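Local coordinates for protein esterase (PDB 4WY8) that hydrolyses carboxylic ester bonds, as a carboxylesterase with the alpha/beta hydrolase fold from the thermophilic fungus Rhizomucor miehei, at residues 21-27 / 216-220; 43-49 / 101-106. Numbering follows the deposited sequence.

Contact 1: 21-27 / 216-220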
ATOM      1  N   ASP A  21     -30.608   2.138  12.344  1.00 50.90           N
ATOM      2  CA  ASP A  21     -30.863   1.335  11.160  1.00 40.91           C
ATOM      3  C   ASP A  21     -31.387   2.186  10.017  1.00 38.57           C
ATOM      4  O   ASP A  21     -32.548   2.613  10.035  1.00 36.85           O
ATOM      5  CB  ASP A  21     -31.844   0.207  11.478  1.00 44.73           C
ATOM      6  CG  ASP A  21     -31.859  -0.865  10.403  1.00 44.35           C
ATOM      7  OD1 ASP A  21     -31.222  -0.650   9.338  1.00 41.69           O
ATOM      8  OD2 ASP A  21     -32.481  -1.929  10.630  1.00 37.85           O
ATOM      9  N   SER A  22     -30.551   2.417   9.009  1.00 34.20           N
ATOM     10  CA  SER A  22     -31.003   3.193   7.860  1.00 33.31           C
ATOM     11  C   SER A  22     -32.016   2.422   7.009  1.00 30.11           C
ATOM     12  O   SER A  22     -32.798   3.037   6.278  1.00 28.55           O
ATOM     13  CB  SER A  22     -29.825   3.622   6.978  1.00 30.84           C
ATOM     14  OG  SER A  22     -29.056   4.643   7.587  1.00 35.29           O
ATOM     15  N   THR A  23     -32.005   1.094   7.094  1.00 24.17           N
ATOM     16  CA  THR A  23     -32.902   0.290   6.268  1.00 32.00           C
ATOM     17  C   THR A  23     -34.356   0.456   6.705  1.00 34.00           C
ATOM     18  O   THR A  23     -35.260  -0.054   6.035  1.00 35.66           O
ATOM     19  CB  THR A  23     -32.542  -1.227   6.272  1.00 27.58           C
ATOM     20  OG1 THR A  23     -32.841  -1.818   7.539  1.00 31.69           O
ATOM     21  CG2 THR A  23     -31.070  -1.443   5.915  1.00 27.95           C
ATOM     22  N   GLN A  24     -34.583   1.140   7.829  1.00 29.18           N
ATOM     23  CA  GLN A  24     -35.942   1.328   8.341  1.00 30.33           C
ATOM     24  C   GLN A  24     -36.552   2.632   7.848  1.00 36.41           C
ATOM     25  O   GLN A  24     -37.709   2.946   8.152  1.00 31.70           O
ATOM     26  CB  GLN A  24     -35.964   1.315   9.870  1.00 31.87           C
ATOM     27  CG  GLN A  24     -35.458   0.039  10.482  1.00 33.86           C
ATOM     28  CD  GLN A  24     -36.130  -1.161   9.874  1.00 40.63           C
ATOM     29  OE1 GLN A  24     -37.306  -1.424  10.129  1.00 43.32           O
ATOM     30  NE2 GLN A  24     -35.390  -1.901   9.055  1.00 49.14           N
ATOM     31  N   TYR A  25     -35.760   3.404   7.111  1.00 31.43           N
ATOM     32  CA  TYR A  25     -36.201   4.706   6.655  1.00 27.75           C
ATOM     33  C   TYR A  25     -36.196   4.841   5.140  1.00 27.59           C
ATOM     34  O   TYR A  25     -35.486   4.117   4.452  1.00 33.40           O
ATOM     35  CB  TYR A  25     -35.310   5.771   7.302  1.00 32.98           C
ATOM     36  CG  TYR A  25     -35.517   5.837   8.795  1.00 34.01           C
ATOM     37  CD1 TYR A  25     -34.690   5.134   9.663  1.00 36.71           C
ATOM     38  CD2 TYR A  25     -36.569   6.562   9.327  1.00 32.18           C
ATOM     39  CE1 TYR A  25     -34.890   5.175  11.026  1.00 40.64           C
ATOM     40  CE2 TYR A  25     -36.774   6.616  10.679  1.00 43.15           C
ATOM     41  CZ  TYR A  25     -35.936   5.919  11.528  1.00 40.77           C
ATOM     42  OH  TYR A  25     -36.157   5.983  12.887  1.00 43.59           O
ATOM     43  N   PRO A  26     -36.992   5.778   4.615  1.00 26.50           N
ATOM     44  CA  PRO A  26     -36.923   6.132   3.192  1.00 28.83           C
ATOM     45  C   PRO A  26     -35.603   6.833   2.837  1.00 30.31           C
ATOM     46  O   PRO A  26     -35.062   7.592   3.659  1.00 29.12           O
ATOM     47  CB  PRO A  26     -38.095   7.097   3.006  1.00 31.37           C
ATOM     48  CG  PRO A  26     -38.986   6.883   4.214  1.00 33.68           C
ATOM     49  CD  PRO A  26     -38.070   6.495   5.321  1.00 31.33           C
ATOM     50  N   PRO A  27     -35.081   6.574   1.630  1.00 24.80           N
ATOM     51  CA  PRO A  27     -33.791   7.147   1.214  1.00 25.87           C
ATOM     52  C   PRO A  27     -33.633   8.676   1.379  1.00 28.33           C
ATOM     53  O   PRO A  27     -32.528   9.067   1.776  1.00 22.58           O
ATOM     54  CB  PRO A  27     -33.696   6.723  -0.255  1.00 24.33           C
ATOM     55  CG  PRO A  27     -34.370   5.339  -0.245  1.00 21.92           C
ATOM     56  CD  PRO A  27     -35.540   5.508   0.711  1.00 23.17           C
ATOM     57  N   LYS A 216     -26.912  -6.509   5.890  1.00 13.85           N
ATOM     58  CA  LYS A 216     -28.257  -5.968   5.796  1.00 16.77           C
ATOM     59  C   LYS A 216     -28.307  -4.731   4.899  1.00 13.62           C
ATOM     60  O   LYS A 216     -29.175  -4.589   4.024  1.00 14.21           O
ATOM     61  CB  LYS A 216     -28.762  -5.646   7.199  1.00 23.44           C
ATOM     62  CG  LYS A 216     -30.252  -5.525   7.265  1.00 30.04           C
ATOM     63  CD  LYS A 216     -30.743  -5.363   8.691  1.00 35.40           C
ATOM     64  CE  LYS A 216     -32.242  -5.650   8.726  1.00 44.54           C
ATOM     65  NZ  LYS A 216     -32.944  -5.006   7.559  1.00 40.41           N
ATOM     66  N   LEU A 217     -27.378  -3.822   5.155  1.00 11.65           N
ATOM     67  CA  LEU A 217     -27.228  -2.613   4.377  1.00 13.44           C
ATOM     68  C   LEU A 217     -26.879  -2.922   2.899  1.00 13.33           C
ATOM     69  O   LEU A 217     -27.425  -2.308   1.986  1.00 13.58           O
ATOM     70  CB  LEU A 217     -26.167  -1.732   5.035  1.00 13.50           C
ATOM     71  CG  LEU A 217     -26.313  -0.228   4.907  1.00 19.58           C
ATOM     72  CD1 LEU A 217     -27.718   0.202   5.261  1.00 16.42           C
ATOM     73  CD2 LEU A 217     -25.318   0.420   5.850  1.00 23.47           C
ATOM     74  N   MET A 218     -26.003  -3.891   2.654  1.00 15.82           N
ATOM     75  CA  MET A 218     -25.668  -4.231   1.271  1.00 14.18           C
ATOM     76  C   MET A 218     -26.922  -4.722   0.530  1.00 15.81           C
ATOM     77  O   MET A 218     -27.171  -4.321  -0.612  1.00 12.68           O
ATOM     78  CB  MET A 218     -24.549  -5.285   1.218  1.00 11.36           C
ATOM     79  CG  MET A 218     -23.131  -4.705   1.400  1.00 14.61           C
ATOM     80  SD  MET A 218     -22.762  -3.324   0.272  1.00 13.89           S
ATOM     81  CE  MET A 218     -23.032  -4.111  -1.327  1.00 15.63           C
ATOM     82  N   VAL A 219     -27.737  -5.537   1.204  1.00 13.76           N
ATOM     83  CA  VAL A 219     -28.973  -6.042   0.627  1.00 12.12           C
ATOM     84  C   VAL A 219     -29.930  -4.914   0.306  1.00 14.48           C
ATOM     85  O   VAL A 219     -30.507  -4.857  -0.785  1.00 15.18           O
ATOM     86  CB  VAL A 219     -29.655  -7.058   1.582  1.00 19.92           C
ATOM     87  CG1 VAL A 219     -31.082  -7.388   1.121  1.00 13.43           C
ATOM     88  CG2 VAL A 219     -28.801  -8.319   1.675  1.00 12.61           C
ATOM     89  N   TRP A 220     -30.076  -3.996   1.251  1.00 11.77           N
ATOM     90  CA  TRP A 220     -30.903  -2.824   1.034  1.00 12.07           C
ATOM     91  C   TRP A 220     -30.449  -1.977  -0.191  1.00 16.18           C
ATOM     92  O   TRP A 220     -31.258  -1.562  -1.059  1.00 17.93           O
ATOM     93  CB  TRP A 220     -30.884  -2.015   2.320  1.00 13.97           C
ATOM     94  CG  TRP A 220     -31.792  -0.847   2.395  1.00 16.82           C
ATOM     95  CD1 TRP A 220     -33.151  -0.866   2.572  1.00 17.56           C
ATOM     96  CD2 TRP A 220     -31.405   0.532   2.378  1.00 17.28           C
ATOM     97  NE1 TRP A 220     -33.629   0.421   2.639  1.00 16.65           N
ATOM     98  CE2 TRP A 220     -32.580   1.295   2.526  1.00 18.11           C
ATOM     99  CE3 TRP A 220     -30.178   1.195   2.248  1.00 18.85           C
ATOM    100  CZ2 TRP A 220     -32.568   2.693   2.527  1.00 17.78           C
ATOM    101  CZ3 TRP A 220     -30.160   2.578   2.262  1.00 19.74           C
ATOM    102  CH2 TRP A 220     -31.352   3.318   2.399  1.00 21.17           C
TER
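A backbone carbon, not a ring, covers the indole here: T23 CA sits 3.8 Å from the centroid of the W220 five-membered ring, only 13° off its normal, a CH-pi contact that T23 CG2 extends, 3.6 Å from W220 CG. An Asx turn shapes the loop around T23: D21 OD1 accepts from T23 N (2.9 Å) and T23 OG1 (2.7 Å), and residues 22-24 form a short 3-10 segment. In this alpha/beta hydrolase, helix 215-225 belongs to the insertion after strand 188-191; its pairing with N-terminal residues is consistent with the cap of hormone-sensitive-lipase-like esterases. H224 of the same helix packs edge-to-face (T-shaped) on W220, and S22 touches V30 of helix 27-39. Nearby, L217 CD1 adds apolar contact with T23 CG2 (3.8 Å). Polar closure falls to the extended side chain of K216, whose NZ donates to T23 OG1 at 3.2 Å, while Q24 NE2 reaches the same oxygen at 3.0 Å.

Contact 2: 43-49 / 101-106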
ATOM      1  N   LYS A  43     -15.733  18.615  14.031  1.00 22.42           N
ATOM      2  CA  LYS A  43     -14.400  18.421  13.480  1.00 27.48           C
ATOM      3  C   LYS A  43     -14.411  18.493  11.944  1.00 20.29           C
ATOM      4  O   LYS A  43     -13.358  18.431  11.290  1.00 18.98           O
ATOM      5  CB  LYS A  43     -13.846  17.070  13.928  1.00 26.43           C
ATOM      6  CG  LYS A  43     -13.571  16.910  15.416  1.00 30.31           C
ATOM      7  CD  LYS A  43     -12.207  17.467  15.815  1.00 39.50           C
ATOM      8  CE  LYS A  43     -11.478  16.509  16.762  1.00 35.43           C
ATOM      9  NZ  LYS A  43     -10.022  16.848  16.902  1.00 39.95           N
ATOM     10  N   ALA A  44     -15.607  18.632  11.380  1.00 20.27           N
ATOM     11  CA  ALA A  44     -15.808  18.505   9.933  1.00 25.02           C
ATOM     12  C   ALA A  44     -14.965  19.463   9.097  1.00 21.88           C
ATOM     13  O   ALA A  44     -14.576  19.135   7.981  1.00 16.82           O
ATOM     14  CB  ALA A  44     -17.272  18.700   9.601  1.00 23.49           C
ATOM     15  N   LEU A  45     -14.670  20.631   9.658  1.00 23.97           N
ATOM     16  CA  LEU A  45     -13.953  21.680   8.950  1.00 18.91           C
ATOM     17  C   LEU A  45     -12.497  21.777   9.403  1.00 21.60           C
ATOM     18  O   LEU A  45     -11.683  22.423   8.746  1.00 19.20           O
ATOM     19  CB  LEU A  45     -14.649  23.023   9.176  1.00 21.93           C
ATOM     20  CG  LEU A  45     -16.087  23.192   8.663  1.00 22.00           C
ATOM     21  CD1 LEU A  45     -16.595  24.593   9.000  1.00 27.76           C
ATOM     22  CD2 LEU A  45     -16.161  22.959   7.173  1.00 20.89           C
ATOM     23  N   GLU A  46     -12.167  21.126  10.516  1.00 23.91           N
ATOM     24  CA  GLU A  46     -10.811  21.209  11.057  1.00 25.11           C
ATOM     25  C   GLU A  46      -9.793  20.578  10.122  1.00 27.06           C
ATOM     26  O   GLU A  46      -9.939  19.410   9.729  1.00 22.93           O
ATOM     27  CB  GLU A  46     -10.708  20.518  12.418  1.00 28.72           C
ATOM     28  CG  GLU A  46     -11.292  21.272  13.583  1.00 38.47           C
ATOM     29  CD  GLU A  46     -10.759  20.748  14.903  1.00 45.18           C
ATOM     30  OE1 GLU A  46      -9.738  20.013  14.877  1.00 47.53           O
ATOM     31  OE2 GLU A  46     -11.361  21.064  15.956  1.00 46.02           O
ATOM     32  N   GLY A  47      -8.775  21.357   9.762  1.00 23.02           N
ATOM     33  CA  GLY A  47      -7.695  20.882   8.915  1.00 20.71           C
ATOM     34  C   GLY A  47      -8.118  20.616   7.483  1.00 20.71           C
ATOM     35  O   GLY A  47      -7.385  20.002   6.709  1.00 25.73           O
ATOM     36  N   LEU A  48      -9.302  21.093   7.119  1.00 20.11           N
ATOM     37  CA  LEU A  48      -9.784  20.938   5.763  1.00 18.22           C
ATOM     38  C   LEU A  48      -8.957  21.823   4.810  1.00 18.84           C
ATOM     39  O   LEU A  48      -8.882  23.027   4.991  1.00 24.49           O
ATOM     40  CB  LEU A  48     -11.270  21.277   5.732  1.00 17.15           C
ATOM     41  CG  LEU A  48     -12.193  20.736   4.640  1.00 19.48           C
ATOM     42  CD1 LEU A  48     -12.189  19.216   4.541  1.00 11.90           C
ATOM     43  CD2 LEU A  48     -13.586  21.263   4.921  1.00 15.61           C
ATOM     44  N   PRO A  49      -8.338  21.217   3.786  1.00 17.91           N
ATOM     45  CA  PRO A  49      -7.523  21.967   2.827  1.00 18.26           C
ATOM     46  C   PRO A  49      -8.359  22.965   2.053  1.00 16.87           C
ATOM     47  O   PRO A  49      -9.557  22.760   1.888  1.00 18.64           O
ATOM     48  CB  PRO A  49      -6.977  20.883   1.882  1.00 14.24           C
ATOM     49  CG  PRO A  49      -7.183  19.592   2.594  1.00 15.98           C
ATOM     50  CD  PRO A  49      -8.401  19.789   3.442  1.00 15.04           C
ATOM     51  N   ARG A 101     -16.397  15.287   0.911  1.00 13.28           N
ATOM     52  CA  ARG A 101     -15.647  16.531   0.855  1.00 12.33           C
ATOM     53  C   ARG A 101     -14.239  16.358   1.410  1.00 13.76           C
ATOM     54  O   ARG A 101     -13.263  16.839   0.832  1.00 11.93           O
ATOM     55  CB  ARG A 101     -16.371  17.638   1.629  1.00 10.37           C
ATOM     56  CG  ARG A 101     -15.531  18.913   1.736  1.00 15.46           C
ATOM     57  CD  ARG A 101     -16.279  20.010   2.475  1.00 16.48           C
ATOM     58  NE  ARG A 101     -16.573  19.604   3.842  1.00 15.58           N
ATOM     59  CZ  ARG A 101     -17.431  20.228   4.640  1.00 15.14           C
ATOM     60  NH1 ARG A 101     -18.088  21.288   4.207  1.00 14.21           N
ATOM     61  NH2 ARG A 101     -17.621  19.787   5.871  1.00 13.13           N
ATOM     62  N   ARG A 102     -14.130  15.709   2.557  1.00 11.63           N
ATOM     63  CA  ARG A 102     -12.819  15.550   3.182  1.00 11.73           C
ATOM     64  C   ARG A 102     -11.863  14.792   2.238  1.00 13.11           C
ATOM     65  O   ARG A 102     -10.770  15.265   1.892  1.00 13.94           O
ATOM     66  CB  ARG A 102     -12.987  14.826   4.530  1.00 12.75           C
ATOM     67  CG  ARG A 102     -11.682  14.393   5.201  1.00 14.63           C
ATOM     68  CD  ARG A 102     -10.924  15.548   5.797  1.00 10.96           C
ATOM     69  NE  ARG A 102     -11.725  16.180   6.852  1.00 20.26           N
ATOM     70  CZ  ARG A 102     -11.298  17.165   7.637  1.00 17.04           C
ATOM     71  NH1 ARG A 102     -10.066  17.639   7.514  1.00 17.25           N
ATOM     72  NH2 ARG A 102     -12.102  17.663   8.556  1.00 18.83           N
ATOM     73  N   THR A 103     -12.315  13.620   1.801  1.00 12.11           N
ATOM     74  CA  THR A 103     -11.533  12.776   0.915  1.00 11.35           C
ATOM     75  C   THR A 103     -11.121  13.503  -0.372  1.00 10.59           C
ATOM     76  O   THR A 103      -9.949  13.474  -0.780  1.00 10.13           O
ATOM     77  CB  THR A 103     -12.342  11.523   0.556  1.00 15.49           C
ATOM     78  OG1 THR A 103     -12.642  10.798   1.761  1.00 11.90           O
ATOM     79  CG2 THR A 103     -11.556  10.649  -0.414  1.00 12.34           C
ATOM     80  N   VAL A 104     -12.090  14.173  -0.988  1.00 10.60           N
ATOM     81  CA  VAL A 104     -11.889  14.860  -2.256  1.00  9.79           C
ATOM     82  C   VAL A 104     -10.953  16.070  -2.126  1.00 10.54           C
ATOM     83  O   VAL A 104     -10.031  16.242  -2.929  1.00 10.16           O
ATOM     84  CB  VAL A 104     -13.260  15.294  -2.847  1.00 11.21           C
ATOM     85  CG1 VAL A 104     -13.068  16.340  -3.928  1.00 10.48           C
ATOM     86  CG2 VAL A 104     -14.022  14.063  -3.403  1.00  9.86           C
ATOM     87  N   TYR A 105     -11.141  16.886  -1.096  1.00  9.68           N
ATOM     88  CA  TYR A 105     -10.256  18.044  -0.910  1.00 12.01           C
ATOM     89  C   TYR A 105      -8.827  17.581  -0.659  1.00 13.46           C
ATOM     90  O   TYR A 105      -7.867  18.130  -1.271  1.00 10.38           O
ATOM     91  CB  TYR A 105     -10.721  18.941   0.246  1.00 11.43           C
ATOM     92  CG  TYR A 105     -11.930  19.815  -0.047  1.00 11.05           C
ATOM     93  CD1 TYR A 105     -12.840  19.479  -1.045  1.00  9.10           C
ATOM     94  CD2 TYR A 105     -12.170  20.977   0.701  1.00 13.53           C
ATOM     95  CE1 TYR A 105     -13.965  20.285  -1.298  1.00 12.88           C
ATOM     96  CE2 TYR A 105     -13.290  21.791   0.457  1.00 11.88           C
ATOM     97  CZ  TYR A 105     -14.179  21.434  -0.545  1.00 16.37           C
ATOM     98  OH  TYR A 105     -15.292  22.218  -0.801  1.00 20.25           O
ATOM     99  N   GLU A 106      -8.677  16.552   0.192  1.00 11.03           N
ATOM    100  CA  GLU A 106      -7.320  16.020   0.461  1.00 14.12           C
ATOM    101  C   GLU A 106      -6.648  15.441  -0.793  1.00 10.78           C
ATOM    102  O   GLU A 106      -5.476  15.675  -1.049  1.00 13.46           O
ATOM    103  CB  GLU A 106      -7.368  14.942   1.555  1.00 12.99           C
ATOM    104  CG  GLU A 106      -7.552  15.478   2.977  1.00 15.07           C
ATOM    105  CD  GLU A 106      -6.351  16.276   3.517  1.00 19.60           C
ATOM    106  OE1 GLU A 106      -5.220  16.164   2.979  1.00 19.11           O
ATOM    107  OE2 GLU A 106      -6.546  17.011   4.515  1.00 23.02           O
TER
HETATM  108  O   HOH W   1     -15.871  17.412   5.733  1.00 17.63           O
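Two guanidinium nitrogens converge on one carbonyl: R102 NH1 and NH2 donate to E46 O at 2.8 and 3.0 Å. That oxygen lies in a type II beta turn, L45 to L48, closed by L48 N donating to L45 O at 3.2 Å, with G47 supplying the positive phi that suits glycine. An arginine bonded to main-chain oxygens is a general way to hold an irregular loop, and R102 NE also donates to A297 O of another loop. Next to it, a water joins R101 to the loop, 3.0 Å from R101 NH2 and 3.1 Å from A44 O. L48 fits between the two arginines, with CD2 over a face of the R101 guanidinium (3.6 Å from R101 NE) and CD1 over a face of the R102 group (3.8 Å from R102 CZ). L48 CG lies 3.9 Å from Y105 CD2, and P49 CD 4.0 Å from Y105 CB. In this alpha/beta hydrolase the contact thus ties the loop leading into strand 51-59 to helix 101-111, whose Y105 also touches V51 and L53 of that strand. Farther along, E106 is engaged by R110 through OE1, and its OE2 lies 3.3 Å from P49 CG.

In the fold
Neither contact belongs to the core; both are surface contacts in which an N-terminal loop meets a helix of the hydrolase fold, and the loops flank the same helix, 27-39, one leading in and one leading out. Their centres are 27 Å apart and their nearest atoms about 17 Å apart. Contact 1 faces helix 215-225, probably part of the cap, and rests on an aromatic face with a single hydrogen bond across it. Contact 2 faces helix 101-111, which packs on the central sheet through V104; there, two buried residues take part, and R102 hydrogen-bonds a main-chain carbonyl while R101 reaches another through a water. The N-terminal region thus meets two helices by different chemistry.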